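Local structure of N-terminal domain of PorA (28-171) (Porphyromonas gingivalis ATCC 33277, 6KJK) at residues G30-I41 against G89-V100; N42-K53 against S78-G87. The protein is a cargo protein of the type IX secretion system that influences PorXY-SigP signalling, seen here as its N-terminal domain. All coordinates share one frame; numbering follows the deposited sequence.

Both contacts lie in the all-beta N-terminal domain, which has two sheets and no helix. Contact 1 joins strands 31-42 and 90-99 within the sheet that also holds strand 64-69. Contact 2 pairs strand 48-58 with strand 83-85, an outermost strand of the sheet that also holds 105-115 and 125-133. Both segments of contact 2 fall between the two strands of contact 1 in sequence. The two centres are about 19 Å apart; that of contact 1 lies about 7 Å from the centre of the chain, that of contact 2 about 14 Å. They meet where strands pass between the sheets. There Ile41 CG2 is 3.5 Å from Gly87 O, and Glu90 OE2 is 3.8 Å from Val83 CG1. Phe69 touches side chains of both contacts.

Contact 1 of 2, residues G30-I41 against G89-V100; sequences GTEEMKFKGMVI and GEPLSLRYTFPV
Glu32 and Phe98 belong to a regular antiparallel strand pair in the sheet of strands 31-42, 90-99 and 64-69. Paired backbone bonds recur at every second residue, from Glu32-Phe98 to Val40-Glu90. Beyond them, Val100 N reaches Gly30 O at 3.0 Å. The inner face carries Glu32, Met34, Phe36, Val40, Leu92, Leu94, Tyr96 and Phe98, among others. Buried Glu32 is satisfied outside the pair: OE2 bonds to Tyr133 OH and OE1 to Thr27 OG1. Phe98 CG stands between its backbone N and carbonyl carbon (chi1 52°), which sets one ring face against Glu32 CB, 3.9 Å from the centroid, a CH-pi contact. Met34 SD lies in the ring plane, at the edge, 3.6 Å from Phe98 CZ, a Met-aromatic contact. Tyr96 OH is hydrogen-bonded to His105 NE2 and Ile60 N. On the other face, Lys35 and Arg95 run side by side. Lys35 CE rests over the centre of the guanidinium, and Lys35 NZ is 3.2 Å from Arg95 NH2. These like charges are probably eased by Glu33, whose OE1 makes a long 3.6 Å salt bridge to Arg95 NE. One water accepts from Arg95 NH1 at 3.1 Å, accepts weakly from Lys35 NZ, and lies 2.6 Å from Ser93 OG.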
loop_
_atom_site.group_PDB
_atom_site.type_symbol
_atom_site.label_atom_id
_atom_site.label_comp_id
_atom_site.label_asym_id
_atom_site.label_seq_id
_atom_site.Cartn_x
_atom_site.Cartn_y
_atom_site.Cartn_z
ATOM N N GLY A 30 -10.213 -8.675 19.647
ATOM C CA GLY A 30 -11.318 -8.797 18.714
ATOM C C GLY A 30 -11.124 -8.099 17.384
ATOM O O GLY A 30 -12.056 -8.086 16.568
ATOM N N THR A 31 -9.942 -7.534 17.131
ATOM C CA THR A 31 -9.617 -6.873 15.872
ATOM C C THR A 31 -8.471 -7.606 15.182
ATOM O O THR A 31 -7.496 -7.999 15.830
ATOM C CB THR A 31 -9.229 -5.418 16.128
ATOM O OG1 THR A 31 -10.368 -4.719 16.643
ATOM C CG2 THR A 31 -8.765 -4.741 14.845
ATOM N N GLU A 32 -8.604 -7.810 13.866
ATOM C CA GLU A 32 -7.572 -8.417 13.036
ATOM C C GLU A 32 -6.745 -7.328 12.368
ATOM O O GLU A 32 -7.267 -6.256 12.040
ATOM C CB GLU A 32 -8.192 -9.264 11.929
ATOM C CG GLU A 32 -9.231 -10.284 12.412
ATOM C CD GLU A 32 -8.611 -11.497 13.093
ATOM O OE1 GLU A 32 -7.522 -11.365 13.681
ATOM O OE2 GLU A 32 -9.231 -12.584 13.038
ATOM N N GLU A 33 -5.473 -7.620 12.128
ATOM C CA GLU A 33 -4.609 -6.713 11.379
ATOM C C GLU A 33 -3.882 -7.503 10.310
ATOM O O GLU A 33 -3.344 -8.581 10.592
ATOM C CB GLU A 33 -3.602 -5.994 12.280
ATOM C CG GLU A 33 -2.807 -4.919 11.543
ATOM C CD GLU A 33 -1.728 -4.276 12.384
ATOM O OE1 GLU A 33 -0.539 -4.620 12.189
ATOM O OE2 GLU A 33 -2.066 -3.411 13.219
ATOM N N MET A 34 -3.879 -6.984 9.083
ATOM C CA MET A 34 -3.095 -7.518 7.984
ATOM C C MET A 34 -2.201 -6.405 7.471
ATOM O O MET A 34 -2.576 -5.226 7.516
ATOM C CB MET A 34 -4.007 -8.031 6.869
ATOM C CG MET A 34 -4.969 -9.077 7.417
ATOM S SD MET A 34 -6.085 -9.798 6.211
ATOM C CE MET A 34 -4.936 -10.843 5.310
ATOM N N LYS A 35 -1.007 -6.747 6.992
ATOM C CA LYS A 35 -0.060 -5.704 6.616
ATOM C C LYS A 35 0.657 -6.031 5.326
ATOM O O LYS A 35 1.222 -7.122 5.182
ATOM C CB LYS A 35 0.952 -5.485 7.727
ATOM C CG LYS A 35 1.974 -4.418 7.419
ATOM C CD LYS A 35 2.979 -4.408 8.548
ATOM C CE LYS A 35 3.414 -3.013 8.914
ATOM N NZ LYS A 35 4.808 -3.002 9.460
ATOM N N PHE A 36 0.673 -5.075 4.409
ATOM C CA PHE A 36 1.524 -5.094 3.227
ATOM C C PHE A 36 2.753 -4.249 3.496
ATOM O O PHE A 36 2.660 -3.159 4.070
ATOM C CB PHE A 36 0.750 -4.484 2.048
ATOM C CG PHE A 36 1.604 -4.158 0.863
ATOM C CD1 PHE A 36 1.840 -5.104 -0.112
ATOM C CD2 PHE A 36 2.200 -2.926 0.725
ATOM C CE1 PHE A 36 2.630 -4.818 -1.195
ATOM C CE2 PHE A 36 3.001 -2.634 -0.356
ATOM C CZ PHE A 36 3.206 -3.586 -1.330
ATOM N N LYS A 37 3.912 -4.765 3.095
ATOM C CA LYS A 37 5.171 -4.049 3.243
ATOM C C LYS A 37 5.942 -4.113 1.936
ATOM O O LYS A 37 6.057 -5.184 1.326
ATOM C CB LYS A 37 6.058 -4.660 4.356
ATOM C CG LYS A 37 5.596 -4.330 5.781
ATOM C CD LYS A 37 6.441 -5.111 6.786
ATOM C CE LYS A 37 7.874 -4.600 6.769
ATOM N NZ LYS A 37 8.577 -4.831 8.065
ATOM N N GLY A 38 6.500 -2.991 1.533
ATOM C CA GLY A 38 7.334 -2.958 0.358
ATOM C C GLY A 38 8.218 -1.737 0.401
ATOM O O GLY A 38 8.397 -1.106 1.453
ATOM N N MET A 39 8.811 -1.425 -0.738
ATOM C CA MET A 39 9.721 -0.297 -0.891
ATOM C C MET A 39 9.409 0.386 -2.211
ATOM O O MET A 39 9.150 -0.301 -3.216
ATOM C CB MET A 39 11.189 -0.769 -0.977
ATOM C CG MET A 39 11.704 -1.488 0.260
ATOM S SD MET A 39 12.027 -0.394 1.657
ATOM C CE MET A 39 12.788 0.930 0.818
ATOM N N VAL A 40 9.449 1.710 -2.241
ATOM C CA VAL A 40 9.391 2.466 -3.493
ATOM C C VAL A 40 10.813 2.901 -3.817
ATOM O O VAL A 40 11.473 3.562 -3.001
ATOM C CB VAL A 40 8.458 3.673 -3.363
ATOM C CG1 VAL A 40 8.459 4.435 -4.677
ATOM C CG2 VAL A 40 7.053 3.199 -3.028
ATOM N N ILE A 41 11.286 2.548 -5.017
ATOM C CA ILE A 41 12.679 2.762 -5.403
ATOM C C ILE A 41 12.721 3.629 -6.640
ATOM O O ILE A 41 12.008 3.359 -7.605
ATOM C CB ILE A 41 13.377 1.415 -5.660
ATOM C CG1 ILE A 41 13.391 0.604 -4.364
ATOM C CG2 ILE A 41 14.823 1.595 -6.200
ATOM C CD1 ILE A 41 13.637 -0.851 -4.550
ATOM N N GLY A 89 15.684 3.577 -1.683
ATOM C CA GLY A 89 14.267 3.314 -1.590
ATOM C C GLY A 89 13.647 3.880 -0.324
ATOM O O GLY A 89 14.323 4.224 0.659
ATOM N N GLU A 90 12.327 3.959 -0.345
ATOM C CA GLU A 90 11.562 4.434 0.773
ATOM C C GLU A 90 10.594 3.336 1.215
ATOM O O GLU A 90 9.799 2.848 0.391
ATOM C CB GLU A 90 10.785 5.665 0.397
ATOM C CG GLU A 90 9.980 6.244 1.550
ATOM C CD GLU A 90 10.851 6.897 2.633
ATOM O OE1 GLU A 90 12.058 6.584 2.729
ATOM O OE2 GLU A 90 10.289 7.721 3.394
ATOM N N PRO A 91 10.598 2.951 2.477
ATOM C CA PRO A 91 9.623 1.942 2.927
ATOM C C PRO A 91 8.190 2.391 2.699
ATOM O O PRO A 91 7.839 3.566 2.834
ATOM C CB PRO A 91 9.918 1.809 4.430
ATOM C CG PRO A 91 11.360 2.216 4.551
ATOM C CD PRO A 91 11.575 3.290 3.532
ATOM N N LEU A 92 7.351 1.422 2.385
ATOM C CA LEU A 92 5.939 1.598 2.136
ATOM C C LEU A 92 5.209 0.514 2.902
ATOM O O LEU A 92 5.546 -0.668 2.784
ATOM C CB LEU A 92 5.669 1.385 0.635
ATOM C CG LEU A 92 4.214 1.287 0.219
ATOM C CD1 LEU A 92 3.430 2.575 0.551
ATOM C CD2 LEU A 92 4.150 0.955 -1.270
ATOM N N SER A 93 4.208 0.888 3.681
ATOM C CA SER A 93 3.383 -0.130 4.306
ATOM C C SER A 93 1.921 0.280 4.282
ATOM O O SER A 93 1.577 1.469 4.271
ATOM C CB SER A 93 3.809 -0.478 5.721
ATOM O OG SER A 93 3.624 0.602 6.590
ATOM N N LEU A 94 1.057 -0.725 4.293
ATOM C CA LEU A 94 -0.379 -0.501 4.384
ATOM C C LEU A 94 -0.944 -1.522 5.349
ATOM O O LEU A 94 -0.792 -2.729 5.123
ATOM C CB LEU A 94 -1.028 -0.658 2.999
ATOM C CG LEU A 94 -2.535 -0.426 2.928
ATOM C CD1 LEU A 94 -2.866 1.006 3.278
ATOM C CD2 LEU A 94 -3.067 -0.782 1.534
ATOM N N ARG A 95 -1.564 -1.057 6.414
ATOM C CA ARG A 95 -2.151 -1.926 7.408
ATOM C C ARG A 95 -3.663 -1.858 7.261
ATOM O O ARG A 95 -4.242 -0.765 7.149
ATOM C CB ARG A 95 -1.762 -1.422 8.789
ATOM C CG ARG A 95 -0.348 -1.768 9.208
ATOM C CD ARG A 95 -0.063 -1.065 10.535
ATOM N NE ARG A 95 1.120 -1.541 11.255
ATOM C CZ ARG A 95 2.330 -1.002 11.138
ATOM N NH1 ARG A 95 2.534 0.008 10.297
ATOM N NH2 ARG A 95 3.347 -1.488 11.843
ATOM N N TYR A 96 -4.313 -3.007 7.301
ATOM C CA TYR A 96 -5.759 -3.112 7.164
ATOM C C TYR A 96 -6.249 -3.796 8.423
ATOM O O TYR A 96 -5.784 -4.896 8.753
ATOM C CB TYR A 96 -6.067 -3.944 5.926
ATOM C CG TYR A 96 -7.538 -4.239 5.684
ATOM C CD1 TYR A 96 -8.539 -3.287 5.896
ATOM C CD2 TYR A 96 -7.906 -5.480 5.247
ATOM C CE1 TYR A 96 -9.862 -3.596 5.674
ATOM C CE2 TYR A 96 -9.245 -5.807 5.014
ATOM C CZ TYR A 96 -10.220 -4.838 5.224
ATOM O OH TYR A 96 -11.575 -5.090 5.002
ATOM N N THR A 97 -7.175 -3.156 9.140
ATOM C CA THR A 97 -7.655 -3.669 10.414
ATOM C C THR A 97 -9.169 -3.770 10.349
ATOM O O THR A 97 -9.825 -2.949 9.706
ATOM C CB THR A 97 -7.252 -2.754 11.546
ATOM O OG1 THR A 97 -7.683 -1.435 11.256
ATOM C CG2 THR A 97 -5.760 -2.722 11.683
ATOM N N PHE A 98 -9.727 -4.792 10.980
ATOM C CA PHE A 98 -11.150 -5.074 10.813
ATOM C C PHE A 98 -11.560 -6.097 11.858
ATOM O O PHE A 98 -10.705 -6.713 12.493
ATOM C CB PHE A 98 -11.464 -5.601 9.398
ATOM C CG PHE A 98 -10.587 -6.765 8.991
ATOM C CD1 PHE A 98 -10.963 -8.078 9.268
ATOM C CD2 PHE A 98 -9.382 -6.545 8.358
ATOM C CE1 PHE A 98 -10.135 -9.135 8.932
ATOM C CE2 PHE A 98 -8.545 -7.591 8.010
ATOM C CZ PHE A 98 -8.914 -8.887 8.297
ATOM N N PRO A 99 -12.866 -6.274 12.069
ATOM C CA PRO A 99 -13.318 -7.187 13.129
ATOM C C PRO A 99 -13.001 -8.644 12.823
ATOM O O PRO A 99 -13.078 -9.097 11.681
ATOM C CB PRO A 99 -14.835 -6.950 13.172
ATOM C CG PRO A 99 -15.027 -5.588 12.604
ATOM C CD PRO A 99 -13.977 -5.484 11.518
ATOM N N VAL A 100 -12.667 -9.384 13.886
ATOM C CA VAL A 100 -12.629 -10.835 13.793
ATOM C C VAL A 100 -13.982 -11.334 13.302
ATOM O O VAL A 100 -15.041 -10.846 13.724
ATOM C CB VAL A 100 -12.289 -11.440 15.165
ATOM C CG1 VAL A 100 -12.458 -12.953 15.144
ATOM C CG2 VAL A 100 -10.897 -11.056 15.582
HETATM O O HOH W 1 5.193 0.378 8.670
#

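Contact 2 of 2, residues N42-K53 against S78-G87; sequences NQSATPINVIGK and SVSPVVEVGG
With chi1 at 167°, the Asn42 side chain swings opposite the backbone N and brings its amide to the Val85 carbonyl. Ser80 turns OG between its backbone N and carbonyl carbon (chi1 80°), where it faces Gly52. Asn42 ND2 donates to Val85 O at 3.1 Å and to Thr46 O at 2.8 Å, both close to the amide plane. Val85 O also accepts from Ile48 N, so two donors grip it. Asn42 OD1 accepts from Ser44 N in an Asx turn, and Ser44 OG accepts from Thr46 N in an ST turn. The amide thus ties the 42-47 turn to the edge of the sheet built on strands 48-58, 105-115 and 125-133. There strand 83-85 pairs antiparallel with strand 48-58 through Ile48-Val85 and Val50-Val83. The register then slips by one before Lys53 meets Val79. At the slip, Ser80 OG accepts from Gly52 N at 2.9 Å and donates to Pro81 O, while Ser80 N bonds to Gly52 O. Ile48 and Val85 lie side by side. Packing is tight where Ile51 CG2 presses on Val79 CG1 at 3.5 Å, and Ile51 CG1 reaches Val82 CG2 at 3.8 Å. Lys53 runs alongside Val79 and makes a cation-pi contact with Phe114.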
loop_
_atom_site.group_PDB
_atom_site.type_symbol
_atom_site.label_atom_id
_atom_site.label_comp_id
_atom_site.label_asym_id
_atom_site.label_seq_id
_atom_site.Cartn_x
_atom_site.Cartn_y
_atom_site.Cartn_z
ATOM N N ASN A 42 13.558 4.653 -6.631
ATOM C CA ASN A 42 13.812 5.443 -7.823
ATOM C C ASN A 42 15.152 4.980 -8.382
ATOM O O ASN A 42 16.185 5.157 -7.728
ATOM C CB ASN A 42 13.879 6.922 -7.446
ATOM C CG ASN A 42 14.451 7.782 -8.552
ATOM O OD1 ASN A 42 14.372 7.427 -9.732
ATOM N ND2 ASN A 42 15.026 8.934 -8.176
ATOM N N GLN A 43 15.140 4.407 -9.585
ATOM C CA GLN A 43 16.340 3.825 -10.178
ATOM C C GLN A 43 17.191 4.841 -10.934
ATOM O O GLN A 43 18.282 4.490 -11.396
ATOM C CB GLN A 43 15.956 2.674 -11.107
ATOM C CG GLN A 43 15.273 1.557 -10.364
ATOM C CD GLN A 43 14.697 0.510 -11.304
ATOM O OE1 GLN A 43 14.381 0.797 -12.458
ATOM N NE2 GLN A 43 14.594 -0.691 -10.820
ATOM N N SER A 44 16.737 6.076 -11.071
ATOM C CA SER A 44 17.514 7.127 -11.717
ATOM C C SER A 44 18.577 7.690 -10.779
ATOM O O SER A 44 18.459 7.656 -9.551
ATOM C CB SER A 44 16.579 8.250 -12.167
ATOM O OG SER A 44 17.318 9.345 -12.687
ATOM N N ALA A 45 19.643 8.225 -11.386
ATOM C CA ALA A 45 20.671 8.901 -10.605
ATOM C C ALA A 45 20.153 10.182 -9.962
ATOM O O ALA A 45 20.728 10.643 -8.968
ATOM C CB ALA A 45 21.877 9.217 -11.492
ATOM N N THR A 46 19.078 10.752 -10.499
ATOM C CA THR A 46 18.537 12.015 -10.029
ATOM C C THR A 46 17.380 11.736 -9.075
ATOM O O THR A 46 16.460 11.000 -9.452
ATOM C CB THR A 46 18.024 12.788 -11.237
ATOM O OG1 THR A 46 19.095 12.956 -12.177
ATOM C CG2 THR A 46 17.517 14.155 -10.829
ATOM N N PRO A 47 17.394 12.253 -7.847
ATOM C CA PRO A 47 16.243 12.062 -6.947
ATOM C C PRO A 47 14.987 12.683 -7.527
ATOM O O PRO A 47 15.039 13.613 -8.329
ATOM C CB PRO A 47 16.660 12.798 -5.671
ATOM C CG PRO A 47 18.159 12.877 -5.749
ATOM C CD PRO A 47 18.480 13.012 -7.209
ATOM N N ILE A 48 13.835 12.130 -7.130
ATOM C CA ILE A 48 12.542 12.624 -7.580
ATOM C C ILE A 48 11.634 12.772 -6.369
ATOM O O ILE A 48 11.675 11.956 -5.439
ATOM C CB ILE A 48 11.927 11.695 -8.660
ATOM C CG1 ILE A 48 10.614 12.234 -9.213
ATOM C CG2 ILE A 48 11.745 10.287 -8.152
ATOM C CD1 ILE A 48 10.073 11.346 -10.324
ATOM N N ASN A 49 10.813 13.810 -6.377
ATOM C CA ASN A 49 9.807 13.996 -5.347
ATOM C C ASN A 49 8.505 13.366 -5.801
ATOM O O ASN A 49 8.030 13.630 -6.912
ATOM C CB ASN A 49 9.588 15.486 -5.077
ATOM C CG ASN A 49 10.726 16.109 -4.289
ATOM O OD1 ASN A 49 11.643 15.423 -3.864
ATOM N ND2 ASN A 49 10.636 17.404 -4.050
ATOM N N VAL A 50 7.935 12.528 -4.950
ATOM C CA VAL A 50 6.707 11.818 -5.271
ATOM C C VAL A 50 5.705 11.958 -4.132
ATOM O O VAL A 50 6.038 12.331 -3.004
ATOM C CB VAL A 50 6.967 10.340 -5.589
ATOM C CG1 VAL A 50 7.957 10.198 -6.735
ATOM C CG2 VAL A 50 7.520 9.613 -4.388
ATOM N N ILE A 51 4.450 11.622 -4.439
ATOM C CA ILE A 51 3.418 11.444 -3.425
ATOM C C ILE A 51 2.825 10.058 -3.624
ATOM O O ILE A 51 2.632 9.629 -4.776
ATOM C CB ILE A 51 2.317 12.512 -3.559
ATOM C CG1 ILE A 51 2.868 13.900 -3.287
ATOM C CG2 ILE A 51 1.150 12.237 -2.640
ATOM C CD1 ILE A 51 1.931 14.996 -3.757
ATOM N N GLY A 52 2.559 9.366 -2.533
ATOM C CA GLY A 52 1.911 8.049 -2.576
ATOM C C GLY A 52 0.438 8.200 -2.231
ATOM O O GLY A 52 0.089 8.940 -1.318
ATOM N N LYS A 53 -0.409 7.530 -3.009
ATOM C CA LYS A 53 -1.854 7.631 -2.821
ATOM C C LYS A 53 -2.493 6.260 -2.861
ATOM O O LYS A 53 -2.197 5.448 -3.747
ATOM C CB LYS A 53 -2.520 8.496 -3.893
ATOM C CG LYS A 53 -1.977 9.903 -3.986
ATOM C CD LYS A 53 -2.906 10.784 -4.785
ATOM C CE LYS A 53 -2.264 12.153 -5.027
ATOM N NZ LYS A 53 -3.216 13.088 -5.703
ATOM N N SER A 78 -5.674 8.861 2.706
ATOM C CA SER A 78 -5.265 8.171 1.492
ATOM C C SER A 78 -4.049 8.766 0.803
ATOM O O SER A 78 -3.586 8.181 -0.173
ATOM C CB SER A 78 -6.422 8.089 0.507
ATOM O OG SER A 78 -6.800 9.378 0.115
ATOM N N VAL A 79 -3.525 9.907 1.245
ATOM C CA VAL A 79 -2.439 10.593 0.550
ATOM C C VAL A 79 -1.287 10.812 1.523
ATOM O O VAL A 79 -1.491 11.301 2.644
ATOM C CB VAL A 79 -2.918 11.922 -0.070
ATOM C CG1 VAL A 79 -1.806 12.599 -0.840
ATOM C CG2 VAL A 79 -4.108 11.663 -1.004
ATOM N N SER A 80 -0.086 10.435 1.099
ATOM C CA SER A 80 1.119 10.643 1.872
ATOM C C SER A 80 1.619 12.074 1.714
ATOM O O SER A 80 1.202 12.811 0.824
ATOM C CB SER A 80 2.211 9.684 1.369
ATOM O OG SER A 80 2.838 10.171 0.192
ATOM N N PRO A 81 2.613 12.461 2.518
ATOM C CA PRO A 81 3.358 13.696 2.225
ATOM C C PRO A 81 4.215 13.507 0.985
ATOM O O PRO A 81 4.408 12.399 0.484
ATOM C CB PRO A 81 4.262 13.888 3.446
ATOM C CG PRO A 81 3.836 12.879 4.459
ATOM C CD PRO A 81 3.150 11.752 3.681
ATOM N N VAL A 82 4.787 14.612 0.510
ATOM C CA VAL A 82 5.795 14.537 -0.536
ATOM C C VAL A 82 7.025 13.857 0.039
ATOM O O VAL A 82 7.496 14.207 1.128
ATOM C CB VAL A 82 6.150 15.943 -1.054
ATOM C CG1 VAL A 82 7.203 15.861 -2.126
ATOM C CG2 VAL A 82 4.881 16.639 -1.605
ATOM N N VAL A 83 7.569 12.899 -0.709
ATOM C CA VAL A 83 8.749 12.135 -0.309
ATOM C C VAL A 83 9.757 12.208 -1.439
ATOM O O VAL A 83 9.384 12.071 -2.607
ATOM C CB VAL A 83 8.395 10.662 -0.027
ATOM C CG1 VAL A 83 9.667 9.861 0.361
ATOM C CG2 VAL A 83 7.363 10.569 1.068
ATOM N N GLU A 84 11.031 12.437 -1.110
ATOM C CA GLU A 84 12.110 12.448 -2.100
ATOM C C GLU A 84 12.749 11.064 -2.123
ATOM O O GLU A 84 13.449 10.696 -1.163
ATOM C CB GLU A 84 13.167 13.476 -1.701
ATOM C CG GLU A 84 14.230 13.695 -2.773
ATOM C CD GLU A 84 14.816 15.124 -2.730
ATOM O OE1 GLU A 84 14.081 16.132 -2.958
ATOM O OE2 GLU A 84 16.031 15.244 -2.456
ATOM N N VAL A 85 12.620 10.358 -3.265
ATOM C CA VAL A 85 13.045 8.967 -3.363
ATOM C C VAL A 85 14.268 8.854 -4.266
ATOM O O VAL A 85 14.405 9.574 -5.256
ATOM C CB VAL A 85 11.937 8.014 -3.856
ATOM C CG1 VAL A 85 10.835 7.879 -2.814
ATOM C CG2 VAL A 85 11.370 8.495 -5.172
ATOM N N GLY A 86 15.139 7.911 -3.907
ATOM C CA GLY A 86 16.320 7.559 -4.671
ATOM C C GLY A 86 16.521 6.052 -4.728
ATOM O O GLY A 86 15.572 5.255 -4.571
ATOM N N GLY A 87 17.771 5.642 -4.965
ATOM C CA GLY A 87 18.035 4.247 -5.280
ATOM C C GLY A 87 17.930 3.309 -4.104
ATOM O O GLY A 87 17.704 2.107 -4.301
#